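Local coordinates for protein kojibiose phosphorylase (Gut metagenome, PDB 6W0P) that belongs to glycoside hydrolase family 65, in which an N-terminal beta-sandwich domain packs against a helical-barrel catalytic domain, at residues 59-64 with 399-404; 255-260 with 330-335; 66-71 with 183-188; 335-338 with 342-345; 348-353 with 416-421. All coordinates share one frame; numbering follows the deposited sequence.

Interaction 1 (59-64 with 399-404)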
# COMPACT_ATOMS: atom_id res chain seq x y z
N TYR A 59 -28.18 5.69 -12.24
CA TYR A 59 -26.87 5.92 -12.90
C TYR A 59 -27.05 6.01 -14.40
O TYR A 59 -27.97 5.39 -14.92
CB TYR A 59 -25.89 4.82 -12.52
CG TYR A 59 -26.01 4.39 -11.09
CD1 TYR A 59 -25.39 5.11 -10.07
CD2 TYR A 59 -26.74 3.26 -10.74
CE1 TYR A 59 -25.46 4.69 -8.76
CE2 TYR A 59 -26.83 2.84 -9.42
CZ TYR A 59 -26.18 3.56 -8.43
OH TYR A 59 -26.26 3.15 -7.13
N PHE A 60 -26.14 6.74 -15.02
CA PHE A 60 -26.00 6.90 -16.48
C PHE A 60 -24.61 6.44 -16.87
O PHE A 60 -23.64 6.93 -16.26
CB PHE A 60 -26.25 8.35 -16.88
CG PHE A 60 -27.65 8.83 -16.56
CD1 PHE A 60 -28.68 8.68 -17.48
CD2 PHE A 60 -27.93 9.38 -15.31
CE1 PHE A 60 -29.97 9.10 -17.17
CE2 PHE A 60 -29.22 9.80 -15.01
CZ PHE A 60 -30.24 9.67 -15.94
N ASN A 61 -24.52 5.50 -17.82
CA ASN A 61 -23.24 4.88 -18.25
C ASN A 61 -22.31 6.02 -18.70
O ASN A 61 -22.69 6.73 -19.65
CB ASN A 61 -23.52 3.84 -19.32
CG ASN A 61 -22.50 2.72 -19.41
OD1 ASN A 61 -21.30 2.98 -19.49
ND2 ASN A 61 -22.98 1.49 -19.41
N GLY A 62 -21.18 6.22 -18.01
CA GLY A 62 -20.14 7.19 -18.43
C GLY A 62 -20.29 8.55 -17.75
O GLY A 62 -19.52 9.46 -18.05
N ILE A 63 -21.28 8.69 -16.87
CA ILE A 63 -21.46 9.91 -16.03
C ILE A 63 -20.78 9.63 -14.69
O ILE A 63 -21.25 8.75 -13.97
CB ILE A 63 -22.94 10.29 -15.88
CG1 ILE A 63 -23.51 10.85 -17.19
CG2 ILE A 63 -23.12 11.24 -14.72
CD1 ILE A 63 -22.80 12.09 -17.73
N TYR A 64 -19.68 10.33 -14.43
CA TYR A 64 -18.68 9.93 -13.42
C TYR A 64 -18.06 11.19 -12.83
O TYR A 64 -18.15 12.28 -13.47
CB TYR A 64 -17.63 9.03 -14.07
CG TYR A 64 -16.56 9.77 -14.83
CD1 TYR A 64 -16.75 10.16 -16.14
CD2 TYR A 64 -15.36 10.08 -14.22
CE1 TYR A 64 -15.77 10.86 -16.83
CE2 TYR A 64 -14.37 10.77 -14.89
CZ TYR A 64 -14.57 11.17 -16.20
OH TYR A 64 -13.58 11.84 -16.85
N ALA A 399 -9.06 -1.38 -13.63
CA ALA A 399 -10.41 -0.86 -13.32
C ALA A 399 -10.55 0.56 -13.87
O ALA A 399 -9.67 1.40 -13.56
CB ALA A 399 -10.64 -0.91 -11.84
N THR A 400 -11.62 0.82 -14.62
CA THR A 400 -11.88 2.15 -15.23
C THR A 400 -13.34 2.28 -15.66
O THR A 400 -13.98 1.22 -15.98
CB THR A 400 -10.94 2.37 -16.42
OG1 THR A 400 -10.93 3.76 -16.72
CG2 THR A 400 -11.34 1.59 -17.66
N ARG A 401 -13.86 3.52 -15.65
CA ARG A 401 -14.95 3.93 -16.56
C ARG A 401 -14.43 4.90 -17.64
O ARG A 401 -14.87 4.75 -18.79
CB ARG A 401 -16.15 4.51 -15.81
CG ARG A 401 -17.35 4.79 -16.71
CD ARG A 401 -17.88 3.58 -17.45
NE ARG A 401 -18.80 3.95 -18.51
CZ ARG A 401 -18.44 4.49 -19.67
NH1 ARG A 401 -17.16 4.69 -19.96
NH2 ARG A 401 -19.35 4.83 -20.55
N ASN A 402 -13.54 5.84 -17.32
CA ASN A 402 -13.20 6.94 -18.27
C ASN A 402 -11.96 6.58 -19.10
O ASN A 402 -11.63 7.37 -19.99
CB ASN A 402 -13.09 8.31 -17.60
CG ASN A 402 -11.78 8.52 -16.87
OD1 ASN A 402 -11.03 7.56 -16.70
ND2 ASN A 402 -11.52 9.75 -16.42
N GLY A 403 -11.34 5.41 -18.85
CA GLY A 403 -10.16 4.91 -19.57
C GLY A 403 -8.89 5.03 -18.73
O GLY A 403 -7.88 4.33 -19.05
N LYS A 404 -8.90 5.88 -17.72
CA LYS A 404 -7.75 6.04 -16.79
C LYS A 404 -7.80 4.93 -15.73
O LYS A 404 -8.91 4.46 -15.39
CB LYS A 404 -7.76 7.40 -16.09
CG LYS A 404 -7.58 8.57 -17.02
CD LYS A 404 -7.37 9.87 -16.30
CE LYS A 404 -7.05 10.99 -17.26
NZ LYS A 404 -7.50 12.29 -16.72

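Interaction 2 (255-260 with 330-335)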
# COMPACT_ATOMS: atom_id res chain seq x y z
N ILE A 255 -28.03 13.59 -21.51
CA ILE A 255 -26.68 13.73 -20.89
C ILE A 255 -25.71 14.22 -21.96
O ILE A 255 -25.94 13.94 -23.15
CB ILE A 255 -26.22 12.40 -20.25
CG1 ILE A 255 -25.94 11.32 -21.30
CG2 ILE A 255 -27.22 11.93 -19.22
CD1 ILE A 255 -25.29 10.09 -20.73
N ASP A 256 -24.68 14.95 -21.54
CA ASP A 256 -23.50 15.27 -22.37
C ASP A 256 -22.25 14.80 -21.61
O ASP A 256 -21.80 15.52 -20.69
CB ASP A 256 -23.43 16.75 -22.74
CG ASP A 256 -22.21 17.10 -23.57
OD1 ASP A 256 -21.65 16.18 -24.19
OD2 ASP A 256 -21.82 18.27 -23.55
N LYS A 257 -21.72 13.64 -21.99
CA LYS A 257 -20.54 13.02 -21.33
C LYS A 257 -19.27 13.80 -21.70
O LYS A 257 -18.30 13.67 -20.95
CB LYS A 257 -20.46 11.53 -21.70
CG LYS A 257 -21.60 10.68 -21.16
CD LYS A 257 -21.39 9.19 -21.34
CE LYS A 257 -21.72 8.70 -22.73
NZ LYS A 257 -20.98 7.46 -23.07
N ASN A 258 -19.27 14.59 -22.77
CA ASN A 258 -18.07 15.23 -23.39
C ASN A 258 -17.97 16.71 -23.00
O ASN A 258 -16.85 17.20 -22.83
CB ASN A 258 -18.10 14.99 -24.91
CG ASN A 258 -18.06 13.51 -25.24
OD1 ASN A 258 -17.26 12.78 -24.68
ND2 ASN A 258 -18.94 13.06 -26.13
N GLY A 259 -19.10 17.42 -22.89
CA GLY A 259 -19.18 18.79 -22.32
C GLY A 259 -19.25 19.88 -23.38
O GLY A 259 -19.21 21.06 -22.99
N ASN A 260 -19.35 19.53 -24.66
CA ASN A 260 -19.35 20.51 -25.78
C ASN A 260 -20.78 20.80 -26.25
O ASN A 260 -20.93 21.60 -27.20
CB ASN A 260 -18.53 20.00 -26.98
CG ASN A 260 -17.09 19.74 -26.62
OD1 ASN A 260 -16.61 18.61 -26.77
ND2 ASN A 260 -16.40 20.75 -26.12
N PRO A 330 -21.12 3.29 -28.45
CA PRO A 330 -19.76 2.77 -28.53
C PRO A 330 -18.76 3.42 -27.56
O PRO A 330 -17.58 3.09 -27.65
CB PRO A 330 -19.31 3.09 -29.98
CG PRO A 330 -20.14 4.32 -30.36
CD PRO A 330 -21.44 4.16 -29.60
N THR A 331 -19.23 4.34 -26.70
CA THR A 331 -18.46 4.89 -25.55
C THR A 331 -19.02 4.34 -24.23
O THR A 331 -18.65 4.86 -23.16
CB THR A 331 -18.42 6.43 -25.59
OG1 THR A 331 -19.75 6.94 -25.39
CG2 THR A 331 -17.88 6.97 -26.89
N ASN A 332 -19.90 3.34 -24.28
CA ASN A 332 -20.48 2.72 -23.06
C ASN A 332 -19.78 1.39 -22.81
O ASN A 332 -19.29 0.79 -23.77
CB ASN A 332 -21.99 2.52 -23.14
CG ASN A 332 -22.80 3.76 -22.83
OD1 ASN A 332 -22.25 4.75 -22.33
ND2 ASN A 332 -24.08 3.74 -23.13
N THR A 333 -19.76 0.93 -21.56
CA THR A 333 -19.19 -0.38 -21.19
C THR A 333 -20.04 -1.00 -20.08
O THR A 333 -20.93 -0.32 -19.55
CB THR A 333 -17.72 -0.26 -20.80
OG1 THR A 333 -17.15 -1.57 -20.69
CG2 THR A 333 -17.54 0.46 -19.49
N ILE A 334 -19.73 -2.24 -19.75
CA ILE A 334 -20.40 -3.02 -18.67
C ILE A 334 -19.59 -2.83 -17.38
O ILE A 334 -18.39 -3.16 -17.38
CB ILE A 334 -20.49 -4.50 -19.10
CG1 ILE A 334 -21.23 -4.64 -20.43
CG2 ILE A 334 -21.10 -5.35 -18.00
CD1 ILE A 334 -21.43 -6.05 -20.89
N GLY A 335 -20.23 -2.32 -16.33
CA GLY A 335 -19.68 -2.35 -14.96
C GLY A 335 -19.79 -3.73 -14.32
O GLY A 335 -20.73 -4.49 -14.63
O HOH W 1 -18.40 7.59 -22.10

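Interaction 3 (66-71 with 183-188)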
# COMPACT_ATOMS: atom_id res chain seq x y z
N TYR A 66 -14.44 12.30 -10.06
CA TYR A 66 -13.20 11.94 -9.34
C TYR A 66 -13.43 12.01 -7.83
O TYR A 66 -14.38 12.67 -7.36
CB TYR A 66 -12.08 12.86 -9.81
CG TYR A 66 -11.56 12.57 -11.19
CD1 TYR A 66 -10.65 11.54 -11.41
CD2 TYR A 66 -11.93 13.34 -12.27
CE1 TYR A 66 -10.15 11.27 -12.67
CE2 TYR A 66 -11.42 13.10 -13.54
CZ TYR A 66 -10.53 12.06 -13.74
OH TYR A 66 -10.03 11.81 -14.99
N ALA A 67 -12.58 11.31 -7.07
CA ALA A 67 -12.48 11.49 -5.61
C ALA A 67 -12.32 12.99 -5.32
O ALA A 67 -11.62 13.66 -6.08
CB ALA A 67 -11.33 10.69 -5.06
N LEU A 68 -12.93 13.48 -4.24
CA LEU A 68 -12.95 14.93 -3.89
C LEU A 68 -11.55 15.43 -3.53
O LEU A 68 -11.24 16.62 -3.83
CB LEU A 68 -13.91 15.11 -2.71
CG LEU A 68 -15.38 14.87 -3.03
CD1 LEU A 68 -16.23 14.92 -1.77
CD2 LEU A 68 -15.86 15.88 -4.06
N LYS A 69 -10.76 14.57 -2.88
CA LYS A 69 -9.36 14.83 -2.47
C LYS A 69 -8.45 13.70 -2.95
O LYS A 69 -8.85 12.52 -2.85
CB LYS A 69 -9.27 14.97 -0.94
CG LYS A 69 -9.28 13.66 -0.16
CD LYS A 69 -9.66 13.81 1.30
CE LYS A 69 -9.11 12.70 2.18
NZ LYS A 69 -9.26 13.02 3.62
N ASP A 70 -7.27 14.08 -3.46
CA ASP A 70 -6.10 13.19 -3.68
C ASP A 70 -5.82 12.35 -2.43
O ASP A 70 -5.79 12.93 -1.34
CB ASP A 70 -4.84 14.00 -3.98
CG ASP A 70 -4.75 14.52 -5.39
OD1 ASP A 70 -5.77 14.43 -6.12
OD2 ASP A 70 -3.66 15.00 -5.76
N THR A 71 -5.63 11.04 -2.59
CA THR A 71 -4.81 10.20 -1.69
C THR A 71 -3.34 10.42 -2.05
O THR A 71 -2.94 10.12 -3.17
CB THR A 71 -5.25 8.73 -1.76
OG1 THR A 71 -6.61 8.75 -1.32
CG2 THR A 71 -4.42 7.80 -0.91
N ASP A 183 -21.68 12.63 -0.24
CA ASP A 183 -21.59 13.90 -1.00
C ASP A 183 -22.42 13.85 -2.28
O ASP A 183 -22.46 12.78 -2.92
CB ASP A 183 -20.13 14.24 -1.29
CG ASP A 183 -19.32 14.34 -0.01
OD1 ASP A 183 -19.37 15.42 0.62
OD2 ASP A 183 -18.69 13.33 0.36
N CYS A 184 -23.02 14.99 -2.63
CA CYS A 184 -23.69 15.25 -3.93
C CYS A 184 -22.62 15.69 -4.92
O CYS A 184 -21.84 16.56 -4.57
CB CYS A 184 -24.76 16.33 -3.81
SG CYS A 184 -25.65 16.58 -5.37
N TYR A 185 -22.56 15.07 -6.10
CA TYR A 185 -21.49 15.28 -7.11
C TYR A 185 -22.03 16.14 -8.25
O TYR A 185 -21.39 16.19 -9.30
CB TYR A 185 -20.90 13.93 -7.54
CG TYR A 185 -19.95 13.35 -6.52
CD1 TYR A 185 -20.43 12.62 -5.44
CD2 TYR A 185 -18.59 13.60 -6.57
CE1 TYR A 185 -19.57 12.11 -4.48
CE2 TYR A 185 -17.72 13.11 -5.61
CZ TYR A 185 -18.21 12.36 -4.56
OH TYR A 185 -17.37 11.87 -3.60
N TRP A 186 -23.13 16.86 -8.01
CA TRP A 186 -23.81 17.74 -9.00
C TRP A 186 -23.83 19.19 -8.50
O TRP A 186 -24.09 19.38 -7.28
CB TRP A 186 -25.22 17.23 -9.24
CG TRP A 186 -25.22 15.87 -9.87
CD1 TRP A 186 -25.35 14.67 -9.24
CD2 TRP A 186 -25.03 15.57 -11.26
NE1 TRP A 186 -25.28 13.65 -10.15
CE2 TRP A 186 -25.09 14.17 -11.40
CE3 TRP A 186 -24.83 16.35 -12.40
CZ2 TRP A 186 -24.96 13.54 -12.63
CZ3 TRP A 186 -24.70 15.73 -13.62
CH2 TRP A 186 -24.76 14.34 -13.73
N ASN A 187 -23.58 20.15 -9.40
CA ASN A 187 -23.82 21.60 -9.16
C ASN A 187 -25.06 22.04 -9.95
O ASN A 187 -25.28 21.52 -11.08
CB ASN A 187 -22.63 22.49 -9.55
CG ASN A 187 -21.44 22.30 -8.64
OD1 ASN A 187 -21.60 22.20 -7.43
ND2 ASN A 187 -20.24 22.22 -9.21
N ARG A 188 -25.79 23.01 -9.41
CA ARG A 188 -26.99 23.62 -10.02
C ARG A 188 -26.62 24.28 -11.36
O ARG A 188 -25.54 24.89 -11.46
CB ARG A 188 -27.58 24.61 -9.01
CG ARG A 188 -28.55 25.63 -9.60
CD ARG A 188 -29.07 26.60 -8.55
NE ARG A 188 -30.50 26.83 -8.69
CZ ARG A 188 -31.29 27.45 -7.80
NH1 ARG A 188 -30.80 27.96 -6.68
NH2 ARG A 188 -32.58 27.56 -8.05
O HOH W 2 -14.90 11.45 -3.12

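Interaction 4 (335-338 with 342-345)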
# COMPACT_ATOMS: atom_id res chain seq x y z
N GLY A 335 -20.23 -2.32 -16.33
CA GLY A 335 -19.68 -2.35 -14.96
C GLY A 335 -19.79 -3.73 -14.32
O GLY A 335 -20.73 -4.49 -14.63
N ALA A 336 -18.89 -4.03 -13.38
CA ALA A 336 -18.87 -5.27 -12.58
C ALA A 336 -20.21 -5.52 -11.85
O ALA A 336 -20.45 -6.69 -11.50
CB ALA A 336 -17.73 -5.22 -11.60
N LYS A 337 -21.02 -4.49 -11.58
CA LYS A 337 -22.41 -4.69 -11.06
C LYS A 337 -23.41 -4.00 -11.98
O LYS A 337 -24.49 -3.59 -11.48
CB LYS A 337 -22.56 -4.17 -9.63
CG LYS A 337 -21.49 -4.69 -8.68
CD LYS A 337 -21.79 -4.55 -7.22
CE LYS A 337 -20.66 -5.09 -6.37
NZ LYS A 337 -20.55 -6.57 -6.48
N GLY A 338 -23.10 -3.93 -13.28
CA GLY A 338 -23.87 -3.15 -14.28
C GLY A 338 -24.20 -1.77 -13.71
O GLY A 338 -23.29 -1.16 -13.12
N GLU A 342 -23.33 1.03 -6.23
CA GLU A 342 -22.14 1.91 -6.09
C GLU A 342 -20.86 1.08 -6.06
O GLU A 342 -19.89 1.47 -6.73
CB GLU A 342 -22.28 2.75 -4.83
CG GLU A 342 -23.41 3.75 -4.93
CD GLU A 342 -23.46 4.78 -3.83
OE1 GLU A 342 -22.65 4.69 -2.87
OE2 GLU A 342 -24.31 5.66 -3.93
N ALA A 343 -20.85 0.00 -5.28
CA ALA A 343 -19.68 -0.92 -5.20
C ALA A 343 -19.17 -1.28 -6.61
O ALA A 343 -19.98 -1.67 -7.47
CB ALA A 343 -20.06 -2.16 -4.41
N TYR A 344 -17.86 -1.10 -6.84
CA TYR A 344 -17.07 -1.36 -8.08
C TYR A 344 -17.28 -0.24 -9.10
O TYR A 344 -16.72 -0.32 -10.21
CB TYR A 344 -17.35 -2.74 -8.72
CG TYR A 344 -16.73 -3.91 -8.00
CD1 TYR A 344 -15.51 -3.82 -7.35
CD2 TYR A 344 -17.37 -5.15 -8.00
CE1 TYR A 344 -14.95 -4.91 -6.71
CE2 TYR A 344 -16.81 -6.26 -7.39
CZ TYR A 344 -15.61 -6.13 -6.72
OH TYR A 344 -15.10 -7.22 -6.07
N SER A 345 -18.00 0.81 -8.72
CA SER A 345 -17.84 2.17 -9.32
C SER A 345 -18.30 2.21 -10.78
O SER A 345 -17.93 3.17 -11.52
CB SER A 345 -16.41 2.66 -9.18
OG SER A 345 -16.03 2.80 -7.80

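Interaction 5 (348-353 with 416-421)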
# COMPACT_ATOMS: atom_id res chain seq x y z
N ALA A 348 -15.30 -1.08 -15.60
CA ALA A 348 -14.99 -2.20 -16.50
C ALA A 348 -13.72 -2.86 -15.98
O ALA A 348 -12.79 -2.14 -15.54
CB ALA A 348 -14.77 -1.71 -17.92
N PHE A 349 -13.68 -4.19 -16.04
CA PHE A 349 -12.49 -5.01 -15.73
C PHE A 349 -12.20 -5.87 -16.96
O PHE A 349 -13.03 -5.90 -17.89
CB PHE A 349 -12.73 -5.83 -14.46
CG PHE A 349 -12.94 -5.02 -13.21
CD1 PHE A 349 -14.15 -4.39 -12.95
CD2 PHE A 349 -11.92 -4.87 -12.28
CE1 PHE A 349 -14.33 -3.65 -11.79
CE2 PHE A 349 -12.10 -4.10 -11.14
CZ PHE A 349 -13.31 -3.51 -10.89
N TRP A 350 -11.06 -6.58 -16.95
CA TRP A 350 -10.65 -7.50 -18.04
C TRP A 350 -11.74 -8.56 -18.30
O TRP A 350 -11.73 -9.10 -19.43
CB TRP A 350 -9.31 -8.15 -17.67
CG TRP A 350 -9.47 -9.26 -16.67
CD1 TRP A 350 -9.93 -9.17 -15.39
CD2 TRP A 350 -9.14 -10.64 -16.90
NE1 TRP A 350 -9.92 -10.41 -14.81
CE2 TRP A 350 -9.45 -11.33 -15.71
CE3 TRP A 350 -8.64 -11.35 -17.99
CZ2 TRP A 350 -9.24 -12.71 -15.59
CZ3 TRP A 350 -8.43 -12.71 -17.87
CH2 TRP A 350 -8.75 -13.39 -16.69
N ASP A 351 -12.62 -8.79 -17.29
CA ASP A 351 -13.84 -9.66 -17.32
C ASP A 351 -14.71 -9.37 -18.53
O ASP A 351 -15.32 -10.32 -19.05
CB ASP A 351 -14.82 -9.39 -16.16
CG ASP A 351 -14.28 -9.59 -14.77
OD1 ASP A 351 -13.22 -9.02 -14.48
OD2 ASP A 351 -14.92 -10.35 -13.99
N ASN A 352 -14.82 -8.09 -18.89
CA ASN A 352 -15.68 -7.64 -20.01
C ASN A 352 -15.22 -8.41 -21.25
O ASN A 352 -16.07 -8.98 -21.91
CB ASN A 352 -15.63 -6.12 -20.21
CG ASN A 352 -16.44 -5.37 -19.18
OD1 ASN A 352 -16.92 -5.95 -18.22
ND2 ASN A 352 -16.66 -4.09 -19.39
N GLU A 353 -13.92 -8.41 -21.50
CA GLU A 353 -13.32 -8.93 -22.75
C GLU A 353 -13.27 -10.46 -22.73
O GLU A 353 -13.48 -11.04 -23.77
CB GLU A 353 -11.93 -8.33 -22.97
CG GLU A 353 -11.95 -6.89 -23.43
CD GLU A 353 -12.43 -5.86 -22.43
OE1 GLU A 353 -12.11 -5.97 -21.23
OE2 GLU A 353 -13.12 -4.91 -22.87
N GLN A 416 -0.58 -6.37 -13.40
CA GLN A 416 -1.52 -7.24 -14.14
C GLN A 416 -1.77 -6.64 -15.53
O GLN A 416 -2.37 -5.55 -15.60
CB GLN A 416 -2.85 -7.39 -13.40
CG GLN A 416 -2.79 -8.24 -12.14
CD GLN A 416 -4.17 -8.37 -11.53
OE1 GLN A 416 -4.76 -7.38 -11.12
NE2 GLN A 416 -4.72 -9.58 -11.60
N PHE A 417 -1.39 -7.34 -16.59
CA PHE A 417 -1.58 -6.85 -17.98
C PHE A 417 -2.72 -7.61 -18.65
O PHE A 417 -2.95 -7.39 -19.85
CB PHE A 417 -0.23 -6.81 -18.69
CG PHE A 417 0.80 -6.10 -17.85
CD1 PHE A 417 0.52 -4.86 -17.29
CD2 PHE A 417 2.00 -6.70 -17.52
CE1 PHE A 417 1.44 -4.22 -16.48
CE2 PHE A 417 2.93 -6.06 -16.71
CZ PHE A 417 2.65 -4.82 -16.19
N GLN A 418 -3.47 -8.41 -17.88
CA GLN A 418 -4.66 -9.14 -18.39
C GLN A 418 -5.63 -8.16 -19.05
O GLN A 418 -6.32 -8.57 -19.97
CB GLN A 418 -5.36 -9.98 -17.30
CG GLN A 418 -5.88 -9.22 -16.09
CD GLN A 418 -5.98 -10.08 -14.85
OE1 GLN A 418 -5.13 -10.93 -14.58
NE2 GLN A 418 -7.05 -9.89 -14.09
N PRO A 419 -5.77 -6.87 -18.68
CA PRO A 419 -6.71 -6.02 -19.43
C PRO A 419 -6.25 -5.75 -20.87
O PRO A 419 -7.09 -5.72 -21.77
CB PRO A 419 -6.77 -4.72 -18.63
CG PRO A 419 -6.16 -5.04 -17.27
CD PRO A 419 -5.19 -6.17 -17.51
N SER A 420 -4.93 -5.58 -21.07
CA SER A 420 -4.29 -5.30 -22.37
C SER A 420 -4.36 -6.54 -23.27
O SER A 420 -4.88 -6.43 -24.37
CB SER A 420 -2.88 -4.80 -22.18
OG SER A 420 -2.89 -3.53 -21.55
N THR A 421 -3.93 -7.71 -22.81
CA THR A 421 -4.11 -8.96 -23.59
C THR A 421 -5.62 -9.27 -23.71
O THR A 421 -6.01 -9.81 -24.73
CB THR A 421 -3.27 -10.11 -23.04
OG1 THR A 421 -3.64 -10.41 -21.69
CG2 THR A 421 -1.80 -9.80 -23.15
O HOH W 3 -9.57 -6.81 -21.04

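Interaction 1 (59-64 with 399-404)
An alpha carbon lies against a charged plane here: CA of G62 sits over one face of the R401 guanidinium, 3.3 Å from R401 NH2. So close an approach suits a residue without a side chain, and G62 holds the positive-phi corner of a type II turn from F60 to I63. Next to it in the turn, N61 carries its amide to the guanidinium edge because CG is anti to the backbone N (chi1 -153°). There N61 OD1 accepts from R401 NE at 2.9 Å and, more weakly, from R401 NH2, the two flat groups standing 68° apart. NH2 also donates to T331 O, while N61 ND2 serves T333 O and E38 O.

One residue further along, N402 meets Y64 in two ways. Its CB lies over a ring face in a CH-pi contact, 3.9 Å from the Y64 centroid, and N402 ND2 donates almost straight to Y64 OH at 3.0 Å. Meanwhile N402 OD1 closes an Asx turn on K404 N; with both ends of the amide bonded, its rotation is set.

The contact thus joins the N-terminal and catalytic domains, and neutral oxygens of N61 and T331 accept from the buried guanidinium, which would tend to stabilise its positive charge.

Interaction 2 (255-260 with 330-335)
K257 and T331 run past one another in opposite directions, whereas N332 stands at about a right angle to the lysine. All three meet at the lysine's ammonium end, and the backbones stay well separated. K257 belongs to the turn that follows strand 245-256 of the N-terminal domain; its partners lie in the loop ahead of helix 351-361 in the catalytic domain.

The lysine chain bends at chi3 (-80°), and NZ then comes 2.7 Å from T331 OG1 and donates to it. A second hydrogen bond, 3.1 Å long, runs from K257 NZ to N332 OD1, approaching from 38° above the amide plane and not along a lone pair. The other end of that amide, N332 ND2, is held by E38. A water accepts from K257 NZ at 2.8 Å and passes a bond on to T331 O, tying the ammonium to backbone as well as side chain.

Behind the lysine, the turn is shaped by D256, whose OD1 takes N258 N and G259 N from the same face of the carboxylate, an Asx turn and Asx motif combined.

D329 adds a charged partner: OD2 forms a salt bridge with K257 NZ, and OD1 bonds T331 OG1. Four oxygens therefore surround one ammonium group with three hydrogens, so the interdomain tie is multivalent, and the nearby carboxylate probably favours the charged lysine.

Interaction 3 (66-71 with 183-188)
L68 turns its branched end to Y185 and D183, joining a loop to the start of an edge strand within the N-terminal beta-sandwich domain, a domain of the galactose mutarotase clan. L68 sits in the loop between strands 64-66 and 83-85. The other two residues come just before strand 186-194, an outermost strand of the domain's large antiparallel sheet.

Of the three, L68 gives up the most surface, and each part of its end has its own neighbour. CD2 of L68 packs 3.7 Å from Y185 CE2, approaching the ring obliquely, while L68 CG lies 3.6 Å from Y185 OH. The other methyl, L68 CD1, turns to the carboxylate and comes within 3.6 Å of D183 CG.

Y185 is second in buried area and arrives from the direction opposite to the leucine. Its CG lies beside the backbone N (chi1 -77°), which sends the ring across toward the 66-71 loop, where Y66 O is 3.8 Å from Y185 CE2. F84 meets the same ring edge-to-face, so the tyrosine is enclosed by more than this one loop. D183 adds less than either: a van der Waals touch from a partly exposed carboxylate. L205 also packs on L68.

Water supplies the polar link. One molecule lies in the plane of the Y185 ring at its hydroxyl edge, 2.6 Å from Y185 OH, and accepts from L68 N at 3.0 Å.

Interaction 4 (335-338 with 342-345)
K337 lays its aliphatic chain along the A343 peptide, and this forms the close-fitting half of the contact. K337 CD comes 3.4 Å from A343 O, and the next carbon, K337 CE, lies 3.6 Å from A343 CB. Beside it A336 CB reaches Y344 CD2 at 3.6 Å. The two small methyl groups and the lysine methylenes thus leave little distance between the segments, and contact is by van der Waals packing, one carbonyl oxygen included.

The solvent side belongs to Y344, an exposed residue whose ring is met by A336 and K337 along its CD2-CE2 side alone. A336 CB and K337 CE approach CD2 obliquely from opposite sides of the ring plane, K337 CE standing 3.7 Å from Y344 CD2. The lysine bends at its last torsion (chi4 -69°), and NZ stays on the same side of the ring as CE, 3.8 Å from Y344 CD2. F349 of the following segment borders both A336 and Y344.

Each segment is folded on itself. G338 N bonds G335 O at 2.8 Å, and S345 N bonds E342 O across a type II turn whose third residue is Y344, with a positive phi of 79° unusual for a tyrosine. The turn's last residue, S345, pairs with T85 of the N-terminal domain.

Two successive reverse turns packed side by side make a compact loop here, of the long inter-helix kind found at the ends of (alpha/alpha)6 barrels such as the family 65 catalytic domain.

Interaction 5 (348-353 with 416-421)
Both segments are the entrances of helices, 351-361 and 418-434, in the helical barrel of the catalytic domain, and they meet at their first turns. The backbones come very close, with W350 CA only 4.4 Å from P419 CA. Each entrance is closed by its own bonds: N352 N to F349 O on one side, and T421 N to F417 O on the other, F417 being the N-cap. P419, lacking a backbone N-H, fits the first turn of its helix, where amide hydrogens have no helical acceptor.

From this close approach W350 and Q418 reach out together. Each has CG between the backbone N and the carbonyl carbon (chi1 78° for W350 and 60° for Q418), and the two side chains run obliquely over one another. Q418 covers one indole face: its CG makes a CH-pi contact 3.8 Å from the centroid of the W350 five-membered ring, and its amide continues over the same face, with NE2 displaced toward the rim and the planes 41° apart. Q418 NE2 lies 3.0 Å from W350 NE1, but both are donors, so the pair is a packing contact and not a hydrogen bond. Nearer the backbone, W350 CB rests 3.8 Å from P419 CA. Y488 of helix 487-504 packs against Q418.

E353 joins through solvent. While its OE1 also forms a salt bridge with R375, a water donates to E353 OE1 at 2.7 Å and to P419 O at 2.8 Å.

Interactions 1 and 2 both fasten the N-terminal domain to the catalytic domain, their centres about 7 Å apart, and both are polar; interaction 1 is buried, interaction 2 partly so. Interaction 5 is buried wholly within the catalytic domain and relies on ring-face packing; T400 of interaction 1 reaches it by a backbone bond to A348. Interaction 4 shares G335 with interaction 2 and touches interaction 5 through F349. Its centre lies nearest that of the chain, about 8 Å away, yet it includes an exposed tyrosine. Interaction 3, the most peripheral at about 25 Å between its centre and that of the chain, stays inside the N-terminal domain, meeting interaction 1 where K404 bonds Y66.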